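Local atomic coordinates of hydrazine synthase subunit gamma (Candidatus Kuenenia stuttgartiensis, PDB entry 5C2V), a protein that reduces nitric oxide to hydroxylamine, the first half-reaction of hydrazine synthesis, in a complex that then condenses the product with ammonium, and carries two heme c groups. Residues Gly59-Ala64 with Gly131-Ser136; Leu76-Gly81 with Lys89-Ile94; Ser121-Cys126 with Ala146-Ile151. All blocks are in the same frame, centred on the assembly; numbering follows the deposited sequence.

Interaction 1 of 3, residues Gly59-Ala64 with Gly131-Ser136; sequences GSYSCA and GFVFRS. With HEC (heme c), chain V.
The rings of Tyr61 and Phe134 meet in an offset, nearly parallel pair, their planes turned 29° from each other and slid apart until they barely overlap, with centroids 4.9 Å apart. The CD2-CE2 sides of the two rings do the touching: Tyr61 CE2 lies over a face of Phe134, 3.5 Å from its CE2. Tyr61 gets there with CG held between its backbone N and carbonyl carbon (chi1 57°), whereas Phe134 has CG anti to its carbonyl carbon (chi1 -74°). At the tip of Tyr61 the hydroxyl donates to a water 2.6 Å from OH, and that water in turn donates to Val133 O, just past the end of helix 129-132. The rim of Phe134 fits against the backbone of 62-63, with CZ 3.6 Å from Cys63 N and the Ser62 main chain also close to the ring plane. Cys63 SG stands obliquely to this ring, 4.1 Å from CZ, while bonded covalently to CAB of the heme. Heme methyl CMC completes the cluster, 3.5 Å from Phe134 CZ. Ser62 OG is hydrogen-bonded to Asn255 of the beta subunit, and Phe226 of that subunit meets the Tyr61 ring. The offset aromatic pair lies beside the first cysteine of a c-type CXXCH heme-binding motif, whose His67 is the axial ligand of heme 1.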
loop_
_atom_site.group_PDB
_atom_site.type_symbol
_atom_site.label_atom_id
_atom_site.label_comp_id
_atom_site.label_asym_id
_atom_site.label_seq_id
_atom_site.Cartn_x
_atom_site.Cartn_y
_atom_site.Cartn_z
ATOM N N GLY C 59 -32.180 8.495 -16.243
ATOM C CA GLY C 59 -32.983 7.602 -17.065
ATOM C C GLY C 59 -33.453 6.346 -16.355
ATOM O O GLY C 59 -33.660 5.307 -16.984
ATOM N N SER C 60 -33.623 6.442 -15.040
ATOM C CA SER C 60 -33.993 5.295 -14.216
ATOM C C SER C 60 -35.399 4.769 -14.511
ATOM O O SER C 60 -35.589 3.565 -14.690
ATOM C CB SER C 60 -33.879 5.658 -12.733
ATOM O OG SER C 60 -34.214 4.558 -11.907
ATOM N N TYR C 61 -36.382 5.664 -14.555
ATOM C CA TYR C 61 -37.767 5.255 -14.781
ATOM C C TYR C 61 -38.629 6.387 -15.335
ATOM O O TYR C 61 -38.158 7.509 -15.524
ATOM C CB TYR C 61 -38.382 4.725 -13.482
ATOM C CG TYR C 61 -38.331 5.706 -12.331
ATOM C CD1 TYR C 61 -37.222 5.771 -11.498
ATOM C CD2 TYR C 61 -39.393 6.563 -12.075
ATOM C CE1 TYR C 61 -37.170 6.665 -10.447
ATOM C CE2 TYR C 61 -39.350 7.460 -11.025
ATOM C CZ TYR C 61 -38.237 7.506 -10.215
ATOM O OH TYR C 61 -38.189 8.396 -9.167
ATOM N N SER C 62 -39.897 6.081 -15.587
ATOM C CA SER C 62 -40.843 7.064 -16.100
ATOM C C SER C 62 -42.140 7.009 -15.302
ATOM O O SER C 62 -42.239 6.271 -14.322
ATOM C CB SER C 62 -41.125 6.821 -17.585
ATOM O OG SER C 62 -41.784 5.582 -17.783
ATOM N N CYS C 63 -43.126 7.800 -15.715
ATOM C CA CYS C 63 -44.446 7.746 -15.099
ATOM C C CYS C 63 -45.023 6.347 -15.266
ATOM O O CYS C 63 -45.586 5.771 -14.334
ATOM C CB CYS C 63 -45.384 8.782 -15.721
ATOM S SG CYS C 63 -44.787 10.485 -15.672
ATOM N N ALA C 64 -44.843 5.801 -16.464
ATOM C CA ALA C 64 -45.384 4.497 -16.824
ATOM C C ALA C 64 -44.775 3.355 -16.016
ATOM O O ALA C 64 -45.260 2.233 -16.061
ATOM C CB ALA C 64 -45.190 4.246 -18.311
ATOM N N GLY C 131 -39.581 17.430 -9.189
ATOM C CA GLY C 131 -38.804 17.797 -8.019
ATOM C C GLY C 131 -39.040 16.968 -6.768
ATOM O O GLY C 131 -38.142 16.838 -5.937
ATOM N N PHE C 132 -40.238 16.411 -6.621
ATOM C CA PHE C 132 -40.556 15.646 -5.417
ATOM C C PHE C 132 -40.481 14.126 -5.575
ATOM O O PHE C 132 -40.589 13.396 -4.589
ATOM C CB PHE C 132 -41.950 16.038 -4.918
ATOM C CG PHE C 132 -42.057 17.478 -4.495
ATOM C CD1 PHE C 132 -42.225 18.482 -5.435
ATOM C CD2 PHE C 132 -41.982 17.828 -3.157
ATOM C CE1 PHE C 132 -42.318 19.804 -5.052
ATOM C CE2 PHE C 132 -42.077 19.151 -2.766
ATOM C CZ PHE C 132 -42.245 20.140 -3.716
ATOM N N VAL C 133 -40.288 13.644 -6.799
ATOM C CA VAL C 133 -40.205 12.203 -7.037
ATOM C C VAL C 133 -39.026 11.829 -7.932
ATOM O O VAL C 133 -38.088 11.163 -7.495
ATOM C CB VAL C 133 -41.504 11.652 -7.665
ATOM C CG1 VAL C 133 -41.334 10.185 -8.042
ATOM C CG2 VAL C 133 -42.673 11.821 -6.705
ATOM N N PHE C 134 -39.091 12.257 -9.190
ATOM C CA PHE C 134 -38.064 11.939 -10.177
ATOM C C PHE C 134 -36.724 12.590 -9.846
ATOM O O PHE C 134 -35.672 12.083 -10.237
ATOM C CB PHE C 134 -38.514 12.377 -11.573
ATOM C CG PHE C 134 -39.579 11.505 -12.176
ATOM C CD1 PHE C 134 -40.920 11.751 -11.930
ATOM C CD2 PHE C 134 -39.237 10.448 -13.003
ATOM C CE1 PHE C 134 -41.900 10.951 -12.491
ATOM C CE2 PHE C 134 -40.212 9.645 -13.567
ATOM C CZ PHE C 134 -41.545 9.897 -13.310
ATOM N N ARG C 135 -36.781 13.710 -9.130
ATOM C CA ARG C 135 -35.598 14.503 -8.794
ATOM C C ARG C 135 -34.849 14.923 -10.056
ATOM O O ARG C 135 -33.623 14.832 -10.126
ATOM C CB ARG C 135 -34.671 13.732 -7.852
ATOM C CG ARG C 135 -35.387 13.063 -6.691
ATOM C CD ARG C 135 -36.162 14.064 -5.845
ATOM N NE ARG C 135 -36.782 13.425 -4.687
ATOM C CZ ARG C 135 -37.327 14.082 -3.668
ATOM N NH1 ARG C 135 -37.329 15.409 -3.657
ATOM N NH2 ARG C 135 -37.864 13.413 -2.657
ATOM N N SER C 136 -35.603 15.381 -11.051
ATOM C CA SER C 136 -35.033 15.836 -12.314
ATOM C C SER C 136 -35.535 17.238 -12.656
ATOM O O SER C 136 -36.206 17.878 -11.847
ATOM C CB SER C 136 -35.371 14.859 -13.442
ATOM O OG SER C 136 -34.715 15.220 -14.646
HETATM FE FE HEC V . -48.229 9.389 -9.930
HETATM C CHA HEC V . -50.931 9.714 -7.833
HETATM C CHB HEC V . -49.910 11.106 -12.349
HETATM C CHC HEC V . -45.432 9.286 -11.949
HETATM C CHD HEC V . -46.807 7.040 -7.881
HETATM N NA HEC V . -50.078 10.287 -10.049
HETATM C C1A HEC V . -51.077 10.241 -9.098
HETATM C C2A HEC V . -52.279 10.826 -9.672
HETATM C C3A HEC V . -51.984 11.213 -10.924
HETATM C C4A HEC V . -50.599 10.878 -11.180
HETATM C CMA HEC V . -52.918 11.896 -11.949
HETATM C CAA HEC V . -53.636 10.982 -8.940
HETATM C CBA HEC V . -54.744 10.183 -9.625
HETATM C CGA HEC V . -56.054 10.393 -8.911
HETATM O O1A HEC V . -56.060 11.057 -7.843
HETATM O O2A HEC V . -57.095 9.893 -9.412
HETATM N NB HEC V . -47.789 9.967 -11.867
HETATM C C1B HEC V . -48.566 10.879 -12.554
HETATM C C2B HEC V . -47.721 11.554 -13.518
HETATM C C3B HEC V . -46.486 11.048 -13.415
HETATM C C4B HEC V . -46.503 10.042 -12.372
HETATM C CMB HEC V . -48.200 12.648 -14.498
HETATM C CAB HEC V . -45.237 11.449 -14.236
HETATM C CBB HEC V . -44.756 12.865 -13.851
HETATM N NC HEC V . -46.452 8.339 -9.930
HETATM C C1C HEC V . -45.419 8.474 -10.836
HETATM C C2C HEC V . -44.281 7.730 -10.336
HETATM C C3C HEC V . -44.705 7.003 -9.293
HETATM C C4C HEC V . -46.050 7.440 -8.962
HETATM C CMC HEC V . -42.989 7.482 -11.148
HETATM C CAC HEC V . -43.867 5.991 -8.476
HETATM C CBC HEC V . -42.748 6.724 -7.702
HETATM N ND HEC V . -48.819 8.460 -8.164
HETATM C C1D HEC V . -47.968 7.636 -7.427
HETATM C C2D HEC V . -48.500 7.502 -6.089
HETATM C C3D HEC V . -49.788 8.336 -6.074
HETATM C C4D HEC V . -49.906 8.894 -7.404
HETATM C CMD HEC V . -47.897 6.691 -4.922
HETATM C CAD HEC V . -50.750 8.546 -4.888
HETATM C CBD HEC V . -50.187 9.650 -3.998
HETATM C CGD HEC V . -51.118 9.891 -2.840
HETATM O O1D HEC V . -50.818 10.777 -1.998
HETATM O O2D HEC V . -52.161 9.195 -2.761
HETATM O O HOH W 1 -35.914 9.000 -7.998
HETATM O O HOH W 2 -47.559 10.985 -8.746
#

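Interaction 2 of 3, residues Leu76-Gly81 with Lys89-Ile94; sequences LIWDLG and KNTKYI. With CA (calcium ion), chain U; CA (calcium ion), chain S; HEC (heme c), chain V.
Trp78 and Lys89 form an antiparallel hydrogen-bonded pair: Lys89 N meets Trp78 O at 2.9 Å, and Trp78 N returns a bond to Lys89 O at 3.1 Å, approaching from above the carbonyl plane. This is the tight part, continued by the non-hydrogen-bonded pair Ile77 and Asn90, CA to CA 4.4 Å. Leu76 O accepts a weak bond from Thr91 N and one from Thr91 OG1, whose very short length is doubtful. Thr91 runs alongside Trp78, OG1 at the indole edge 3.3 Å from CD1, while heme atom CAC sits over one indole face. Lys89 packs its aliphatic chain against a heme propionate, CD 3.4 Å from O2D, and sends NZ to Glu83 and Glu106. Past the bridges the contact is looser: the segments diverge toward two watered calcium sites, Asp79 OD1 and Leu80 O joining Glu83, Gly84 and Ser87 at one, Asn90 OD1 joining Ser267, Gly268 and Thr269 at the other. Strands 77-78 and 89-90 make a small hairpin between helices 43-51 and 123-126 in the chain, with Phe226 of the beta subunit against Trp78.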
loop_
_atom_site.group_PDB
_atom_site.type_symbol
_atom_site.label_atom_id
_atom_site.label_comp_id
_atom_site.label_asym_id
_atom_site.label_seq_id
_atom_site.Cartn_x
_atom_site.Cartn_y
_atom_site.Cartn_z
ATOM N N LEU C 76 -48.019 -0.843 -7.283
ATOM C CA LEU C 76 -46.843 -0.633 -6.443
ATOM C C LEU C 76 -47.116 0.389 -5.344
ATOM O O LEU C 76 -47.684 1.450 -5.597
ATOM C CB LEU C 76 -45.650 -0.185 -7.290
ATOM C CG LEU C 76 -45.011 -1.244 -8.191
ATOM C CD1 LEU C 76 -43.956 -0.617 -9.088
ATOM C CD2 LEU C 76 -44.408 -2.363 -7.355
ATOM N N ILE C 77 -46.701 0.061 -4.124
ATOM C CA ILE C 77 -46.939 0.924 -2.972
ATOM C C ILE C 77 -45.659 1.647 -2.559
ATOM O O ILE C 77 -44.638 1.017 -2.283
ATOM C CB ILE C 77 -47.491 0.117 -1.782
ATOM C CG1 ILE C 77 -48.746 -0.648 -2.209
ATOM C CG2 ILE C 77 -47.780 1.032 -0.602
ATOM C CD1 ILE C 77 -49.313 -1.550 -1.138
ATOM N N TRP C 78 -45.725 2.974 -2.513
ATOM C CA TRP C 78 -44.539 3.798 -2.301
ATOM C C TRP C 78 -44.632 4.661 -1.051
ATOM O O TRP C 78 -45.726 4.935 -0.555
ATOM C CB TRP C 78 -44.306 4.699 -3.513
ATOM C CG TRP C 78 -44.141 3.947 -4.785
ATOM C CD1 TRP C 78 -45.095 3.716 -5.732
ATOM C CD2 TRP C 78 -42.946 3.319 -5.257
ATOM N NE1 TRP C 78 -44.566 2.983 -6.766
ATOM C CE2 TRP C 78 -43.247 2.726 -6.498
ATOM C CE3 TRP C 78 -41.647 3.202 -4.750
ATOM C CZ2 TRP C 78 -42.301 2.026 -7.239
ATOM C CZ3 TRP C 78 -40.710 2.507 -5.487
ATOM C CH2 TRP C 78 -41.040 1.928 -6.717
ATOM N N ASP C 79 -43.481 5.096 -0.548
ATOM C CA ASP C 79 -43.474 6.080 0.523
ATOM C C ASP C 79 -42.945 7.414 -0.009
ATOM O O ASP C 79 -41.742 7.599 -0.181
ATOM C CB ASP C 79 -42.629 5.579 1.697
ATOM C CG ASP C 79 -42.661 6.516 2.882
ATOM O OD1 ASP C 79 -43.501 7.434 2.884
ATOM O OD2 ASP C 79 -41.857 6.327 3.820
ATOM N N LEU C 80 -43.870 8.342 -0.247
ATOM C CA LEU C 80 -43.566 9.694 -0.715
ATOM C C LEU C 80 -43.237 10.636 0.440
ATOM O O LEU C 80 -43.701 10.437 1.561
ATOM C CB LEU C 80 -44.730 10.243 -1.542
ATOM C CG LEU C 80 -45.123 9.380 -2.745
ATOM C CD1 LEU C 80 -46.232 10.035 -3.555
ATOM C CD2 LEU C 80 -43.913 9.086 -3.624
ATOM N N GLY C 81 -42.464 11.679 0.154
ATOM C CA GLY C 81 -41.934 12.538 1.198
ATOM C C GLY C 81 -42.684 13.804 1.570
ATOM O O GLY C 81 -42.231 14.541 2.446
ATOM N N LYS C 89 -48.509 5.016 0.360
ATOM C CA LYS C 89 -49.546 5.280 -0.634
ATOM C C LYS C 89 -49.511 4.341 -1.838
ATOM O O LYS C 89 -48.535 4.282 -2.586
ATOM C CB LYS C 89 -49.468 6.724 -1.124
ATOM C CG LYS C 89 -50.007 7.730 -0.132
ATOM C CD LYS C 89 -51.490 7.541 0.129
ATOM C CE LYS C 89 -52.057 8.722 0.899
ATOM N NZ LYS C 89 -51.279 9.001 2.139
ATOM N N ASN C 90 -50.609 3.609 -1.991
ATOM C CA ASN C 90 -50.924 2.803 -3.164
ATOM C C ASN C 90 -50.896 3.670 -4.429
ATOM O O ASN C 90 -51.362 4.808 -4.415
ATOM C CB ASN C 90 -52.295 2.139 -2.918
ATOM C CG ASN C 90 -53.056 1.768 -4.186
ATOM O OD1 ASN C 90 -52.495 1.602 -5.261
ATOM N ND2 ASN C 90 -54.368 1.634 -4.046
ATOM N N THR C 91 -50.337 3.140 -5.515
ATOM C CA THR C 91 -50.236 3.904 -6.761
ATOM C C THR C 91 -51.612 4.104 -7.386
ATOM O O THR C 91 -52.338 3.143 -7.644
ATOM C CB THR C 91 -49.304 3.217 -7.784
ATOM O OG1 THR C 91 -47.991 3.090 -7.226
ATOM C CG2 THR C 91 -49.225 4.034 -9.068
ATOM N N LYS C 92 -51.960 5.363 -7.635
ATOM C CA LYS C 92 -53.299 5.722 -8.092
ATOM C C LYS C 92 -53.651 5.157 -9.465
ATOM O O LYS C 92 -52.829 5.147 -10.381
ATOM C CB LYS C 92 -53.456 7.244 -8.114
ATOM C CG LYS C 92 -54.223 7.807 -6.930
ATOM C CD LYS C 92 -55.681 7.378 -6.970
ATOM C CE LYS C 92 -56.473 7.977 -5.820
ATOM N NZ LYS C 92 -57.904 7.564 -5.847
ATOM N N TYR C 93 -54.889 4.687 -9.587
ATOM C CA TYR C 93 -55.437 4.236 -10.859
ATOM C C TYR C 93 -55.898 5.462 -11.645
ATOM O O TYR C 93 -56.795 6.181 -11.205
ATOM C CB TYR C 93 -56.590 3.259 -10.609
ATOM C CG TYR C 93 -57.109 2.526 -11.823
ATOM C CD1 TYR C 93 -56.493 1.365 -12.274
ATOM C CD2 TYR C 93 -58.234 2.973 -12.500
ATOM C CE1 TYR C 93 -56.975 0.683 -13.375
ATOM C CE2 TYR C 93 -58.722 2.297 -13.599
ATOM C CZ TYR C 93 -58.086 1.156 -14.037
ATOM O OH TYR C 93 -58.570 0.482 -15.136
ATOM N N ILE C 94 -55.287 5.704 -12.802
ATOM C CA ILE C 94 -55.471 6.981 -13.495
ATOM C C ILE C 94 -56.509 6.994 -14.624
ATOM O O ILE C 94 -56.659 8.009 -15.304
ATOM C CB ILE C 94 -54.130 7.500 -14.069
ATOM C CG1 ILE C 94 -53.481 6.461 -14.979
ATOM C CG2 ILE C 94 -53.183 7.880 -12.942
ATOM C CD1 ILE C 94 -52.217 6.955 -15.652
HETATM CA CA CA U . -45.246 8.836 2.516
HETATM CA CA CA S . -54.760 0.534 -5.799
HETATM FE FE HEC V . -48.229 9.389 -9.930
HETATM C CHA HEC V . -50.931 9.714 -7.833
HETATM C CHB HEC V . -49.910 11.106 -12.349
HETATM C CHC HEC V . -45.432 9.286 -11.949
HETATM C CHD HEC V . -46.807 7.040 -7.881
HETATM N NA HEC V . -50.078 10.287 -10.049
HETATM C C1A HEC V . -51.077 10.241 -9.098
HETATM C C2A HEC V . -52.279 10.826 -9.672
HETATM C C3A HEC V . -51.984 11.213 -10.924
HETATM C C4A HEC V . -50.599 10.878 -11.180
HETATM C CMA HEC V . -52.918 11.896 -11.949
HETATM C CAA HEC V . -53.636 10.982 -8.940
HETATM C CBA HEC V . -54.744 10.183 -9.625
HETATM C CGA HEC V . -56.054 10.393 -8.911
HETATM O O1A HEC V . -56.060 11.057 -7.843
HETATM O O2A HEC V . -57.095 9.893 -9.412
HETATM N NB HEC V . -47.789 9.967 -11.867
HETATM C C1B HEC V . -48.566 10.879 -12.554
HETATM C C2B HEC V . -47.721 11.554 -13.518
HETATM C C3B HEC V . -46.486 11.048 -13.415
HETATM C C4B HEC V . -46.503 10.042 -12.372
HETATM C CMB HEC V . -48.200 12.648 -14.498
HETATM C CAB HEC V . -45.237 11.449 -14.236
HETATM C CBB HEC V . -44.756 12.865 -13.851
HETATM N NC HEC V . -46.452 8.339 -9.930
HETATM C C1C HEC V . -45.419 8.474 -10.836
HETATM C C2C HEC V . -44.281 7.730 -10.336
HETATM C C3C HEC V . -44.705 7.003 -9.293
HETATM C C4C HEC V . -46.050 7.440 -8.962
HETATM C CMC HEC V . -42.989 7.482 -11.148
HETATM C CAC HEC V . -43.867 5.991 -8.476
HETATM C CBC HEC V . -42.748 6.724 -7.702
HETATM N ND HEC V . -48.819 8.460 -8.164
HETATM C C1D HEC V . -47.968 7.636 -7.427
HETATM C C2D HEC V . -48.500 7.502 -6.089
HETATM C C3D HEC V . -49.788 8.336 -6.074
HETATM C C4D HEC V . -49.906 8.894 -7.404
HETATM C CMD HEC V . -47.897 6.691 -4.922
HETATM C CAD HEC V . -50.750 8.546 -4.888
HETATM C CBD HEC V . -50.187 9.650 -3.998
HETATM C CGD HEC V . -51.118 9.891 -2.840
HETATM O O1D HEC V . -50.818 10.777 -1.998
HETATM O O2D HEC V . -52.161 9.195 -2.761
HETATM O O HOH W 3 -55.109 2.294 -7.412
HETATM O O HOH W 4 -53.384 -0.603 -7.352
HETATM O O HOH W 5 -45.919 7.925 0.390
HETATM O O HOH W 2 -47.559 10.985 -8.746
#

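Interaction 3 of 3, residues Ser121-Cys126 with Ala146-Ile151; sequences SLDRVC and ALICYI. With HEC (heme c), chain V.
Leu122 O accepts two backbone N-H groups at the start of helix 123-126, Val125 N at 3.1 Å and Cys126 N at 3.2 Å, while Ile148 CD1 of helix 141-152 rests 3.3 Å from it. Ile148 has the largest contact area: chi1 of -56° sets CG1 anti to its carbonyl carbon, and chi2 of -54° folds CD1 round to meet Leu122. Its CG2 packs against Leu122 CB, and the Asp123 side chain crosses it at about a right angle, OD1 lying beside CG1 and CG2. OD2 of that carboxylate has a long, weak ion pair with Arg32. Helix 123-126 also presents a cysteine to heme 1: Cys126 SG is joined to the heme methyl CMB at 1.8 Å, a thioether additional to the usual two of a CXXCH motif. Side chains of helix 141-152 pack round this third attachment. Leu147 CD2 lies 3.7 Å from Cys126 CB, and Ile151 CD1 touches SG itself. Leu122 and Ile151 slide past each other in opposite directions, CD1 to CG2 at 3.8 Å, and the other Leu122 branch, CD2, reaches heme methyl CMA. Val125 CG1 lies 3.5 Å from C3A of the heme, and Phe50 of helix 43-51 covers Leu147.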
loop_
_atom_site.group_PDB
_atom_site.type_symbol
_atom_site.label_atom_id
_atom_site.label_comp_id
_atom_site.label_asym_id
_atom_site.label_seq_id
_atom_site.Cartn_x
_atom_site.Cartn_y
_atom_site.Cartn_z
ATOM N N SER C 121 -55.784 20.608 -8.789
ATOM C CA SER C 121 -55.567 20.359 -10.210
ATOM C C SER C 121 -54.621 19.190 -10.444
ATOM O O SER C 121 -53.793 18.867 -9.594
ATOM C CB SER C 121 -55.015 21.611 -10.894
ATOM O OG SER C 121 -53.756 21.972 -10.353
ATOM N N LEU C 122 -54.747 18.563 -11.609
ATOM C CA LEU C 122 -53.837 17.497 -12.005
ATOM C C LEU C 122 -52.440 18.055 -12.250
ATOM O O LEU C 122 -51.450 17.325 -12.180
ATOM C CB LEU C 122 -54.352 16.785 -13.258
ATOM C CG LEU C 122 -55.590 15.906 -13.078
ATOM C CD1 LEU C 122 -56.084 15.393 -14.419
ATOM C CD2 LEU C 122 -55.285 14.752 -12.143
ATOM N N ASP C 123 -52.369 19.351 -12.538
ATOM C CA ASP C 123 -51.095 20.024 -12.765
ATOM C C ASP C 123 -50.228 19.976 -11.513
ATOM O O ASP C 123 -49.010 19.829 -11.596
ATOM C CB ASP C 123 -51.312 21.478 -13.190
ATOM C CG ASP C 123 -52.415 21.632 -14.217
ATOM O OD1 ASP C 123 -52.949 20.605 -14.681
ATOM O OD2 ASP C 123 -52.742 22.785 -14.569
ATOM N N ARG C 124 -50.865 20.099 -10.353
ATOM C CA ARG C 124 -50.153 20.088 -9.080
ATOM C C ARG C 124 -49.716 18.681 -8.684
ATOM O O ARG C 124 -48.975 18.503 -7.716
ATOM C CB ARG C 124 -51.021 20.695 -7.976
ATOM C CG ARG C 124 -51.199 22.200 -8.077
ATOM C CD ARG C 124 -52.007 22.730 -6.903
ATOM N NE ARG C 124 -51.924 24.182 -6.792
ATOM C CZ ARG C 124 -52.442 24.884 -5.788
ATOM N NH1 ARG C 124 -53.083 24.265 -4.806
ATOM N NH2 ARG C 124 -52.318 26.205 -5.766
ATOM N N VAL C 125 -50.179 17.685 -9.428
ATOM C CA VAL C 125 -49.774 16.305 -9.192
ATOM C C VAL C 125 -48.519 15.969 -9.994
ATOM O O VAL C 125 -47.469 15.672 -9.426
ATOM C CB VAL C 125 -50.890 15.310 -9.555
ATOM C CG1 VAL C 125 -50.395 13.882 -9.395
ATOM C CG2 VAL C 125 -52.116 15.553 -8.692
ATOM N N CYS C 126 -48.638 16.018 -11.317
ATOM C CA CYS C 126 -47.529 15.678 -12.203
ATOM C C CYS C 126 -46.439 16.740 -12.222
ATOM O O CYS C 126 -45.256 16.412 -12.254
ATOM C CB CYS C 126 -48.037 15.447 -13.623
ATOM S SG CYS C 126 -49.098 14.011 -13.774
ATOM N N ALA C 146 -49.708 19.403 -21.838
ATOM C CA ALA C 146 -49.903 18.246 -22.706
ATOM C C ALA C 146 -50.075 16.971 -21.887
ATOM O O ALA C 146 -50.944 16.143 -22.177
ATOM C CB ALA C 146 -48.737 18.104 -23.671
ATOM N N LEU C 147 -49.241 16.824 -20.861
ATOM C CA LEU C 147 -49.318 15.677 -19.962
ATOM C C LEU C 147 -50.690 15.597 -19.296
ATOM O O LEU C 147 -51.334 14.540 -19.282
ATOM C CB LEU C 147 -48.213 15.760 -18.907
ATOM C CG LEU C 147 -48.057 14.587 -17.940
ATOM C CD1 LEU C 147 -47.971 13.275 -18.699
ATOM C CD2 LEU C 147 -46.820 14.788 -17.079
ATOM N N ILE C 148 -51.138 16.728 -18.759
ATOM C CA ILE C 148 -52.446 16.808 -18.118
ATOM C C ILE C 148 -53.560 16.493 -19.113
ATOM O O ILE C 148 -54.548 15.844 -18.764
ATOM C CB ILE C 148 -52.684 18.196 -17.500
ATOM C CG1 ILE C 148 -51.556 18.534 -16.525
ATOM C CG2 ILE C 148 -54.029 18.251 -16.791
ATOM C CD1 ILE C 148 -51.328 17.477 -15.470
ATOM N N CYS C 149 -53.394 16.942 -20.353
ATOM C CA CYS C 149 -54.348 16.627 -21.409
ATOM C C CYS C 149 -54.414 15.123 -21.651
ATOM O O CYS C 149 -55.492 14.573 -21.879
ATOM C CB CYS C 149 -53.990 17.354 -22.706
ATOM S SG CYS C 149 -54.296 19.137 -22.681
ATOM N N TYR C 150 -53.260 14.462 -21.597
ATOM C CA TYR C 150 -53.218 13.012 -21.753
ATOM C C TYR C 150 -53.930 12.312 -20.603
ATOM O O TYR C 150 -54.647 11.332 -20.809
ATOM C CB TYR C 150 -51.776 12.507 -21.849
ATOM C CG TYR C 150 -51.666 11.004 -21.709
ATOM C CD1 TYR C 150 -51.971 10.165 -22.773
ATOM C CD2 TYR C 150 -51.268 10.423 -20.510
ATOM C CE1 TYR C 150 -51.881 8.791 -22.649
ATOM C CE2 TYR C 150 -51.175 9.050 -20.378
ATOM C CZ TYR C 150 -51.482 8.239 -21.450
ATOM O OH TYR C 150 -51.390 6.872 -21.322
ATOM N N ILE C 151 -53.718 12.811 -19.389
ATOM C CA ILE C 151 -54.326 12.209 -18.206
ATOM C C ILE C 151 -55.846 12.367 -18.209
ATOM O O ILE C 151 -56.578 11.431 -17.885
ATOM C CB ILE C 151 -53.753 12.823 -16.921
ATOM C CG1 ILE C 151 -52.251 12.558 -16.845
ATOM C CG2 ILE C 151 -54.450 12.258 -15.694
ATOM C CD1 ILE C 151 -51.489 13.661 -16.182
HETATM FE FE HEC V . -48.229 9.389 -9.930
HETATM C CHA HEC V . -50.931 9.714 -7.833
HETATM C CHB HEC V . -49.910 11.106 -12.349
HETATM C CHC HEC V . -45.432 9.286 -11.949
HETATM C CHD HEC V . -46.807 7.040 -7.881
HETATM N NA HEC V . -50.078 10.287 -10.049
HETATM C C1A HEC V . -51.077 10.241 -9.098
HETATM C C2A HEC V . -52.279 10.826 -9.672
HETATM C C3A HEC V . -51.984 11.213 -10.924
HETATM C C4A HEC V . -50.599 10.878 -11.180
HETATM C CMA HEC V . -52.918 11.896 -11.949
HETATM C CAA HEC V . -53.636 10.982 -8.940
HETATM C CBA HEC V . -54.744 10.183 -9.625
HETATM C CGA HEC V . -56.054 10.393 -8.911
HETATM O O1A HEC V . -56.060 11.057 -7.843
HETATM O O2A HEC V . -57.095 9.893 -9.412
HETATM N NB HEC V . -47.789 9.967 -11.867
HETATM C C1B HEC V . -48.566 10.879 -12.554
HETATM C C2B HEC V . -47.721 11.554 -13.518
HETATM C C3B HEC V . -46.486 11.048 -13.415
HETATM C C4B HEC V . -46.503 10.042 -12.372
HETATM C CMB HEC V . -48.200 12.648 -14.498
HETATM C CAB HEC V . -45.237 11.449 -14.236
HETATM C CBB HEC V . -44.756 12.865 -13.851
HETATM N NC HEC V . -46.452 8.339 -9.930
HETATM C C1C HEC V . -45.419 8.474 -10.836
HETATM C C2C HEC V . -44.281 7.730 -10.336
HETATM C C3C HEC V . -44.705 7.003 -9.293
HETATM C C4C HEC V . -46.050 7.440 -8.962
HETATM C CMC HEC V . -42.989 7.482 -11.148
HETATM C CAC HEC V . -43.867 5.991 -8.476
HETATM C CBC HEC V . -42.748 6.724 -7.702
HETATM N ND HEC V . -48.819 8.460 -8.164
HETATM C C1D HEC V . -47.968 7.636 -7.427
HETATM C C2D HEC V . -48.500 7.502 -6.089
HETATM C C3D HEC V . -49.788 8.336 -6.074
HETATM C C4D HEC V . -49.906 8.894 -7.404
HETATM C CMD HEC V . -47.897 6.691 -4.922
HETATM C CAD HEC V . -50.750 8.546 -4.888
HETATM C CBD HEC V . -50.187 9.650 -3.998
HETATM C CGD HEC V . -51.118 9.891 -2.840
HETATM O O1D HEC V . -50.818 10.777 -1.998
HETATM O O2D HEC V . -52.161 9.195 -2.761
HETATM O O HOH W 2 -47.559 10.985 -8.746
#

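From the N terminus, segment 59-64 opens first, after helix 43-51, and interaction 1 closes its long loop only at 131-136. Interaction 2 is nested inside that loop: its segments 76-81 and 89-94 are separated by only seven residues, and its short hairpin closes well before the other contacts. Interaction 3 opens at 121-126, still inside the loop, but closes at 146-151, beyond it, and therefore crosses interaction 1; helix 129-132 lies between its segments. Interactions 2 and 3 follow in series. The centres of the three contacts stand about 14 to 17 Å apart without touching directly; all three touch heme 1, so loop, hairpin and helices 123-126 and 141-152 are tied together around one cofactor.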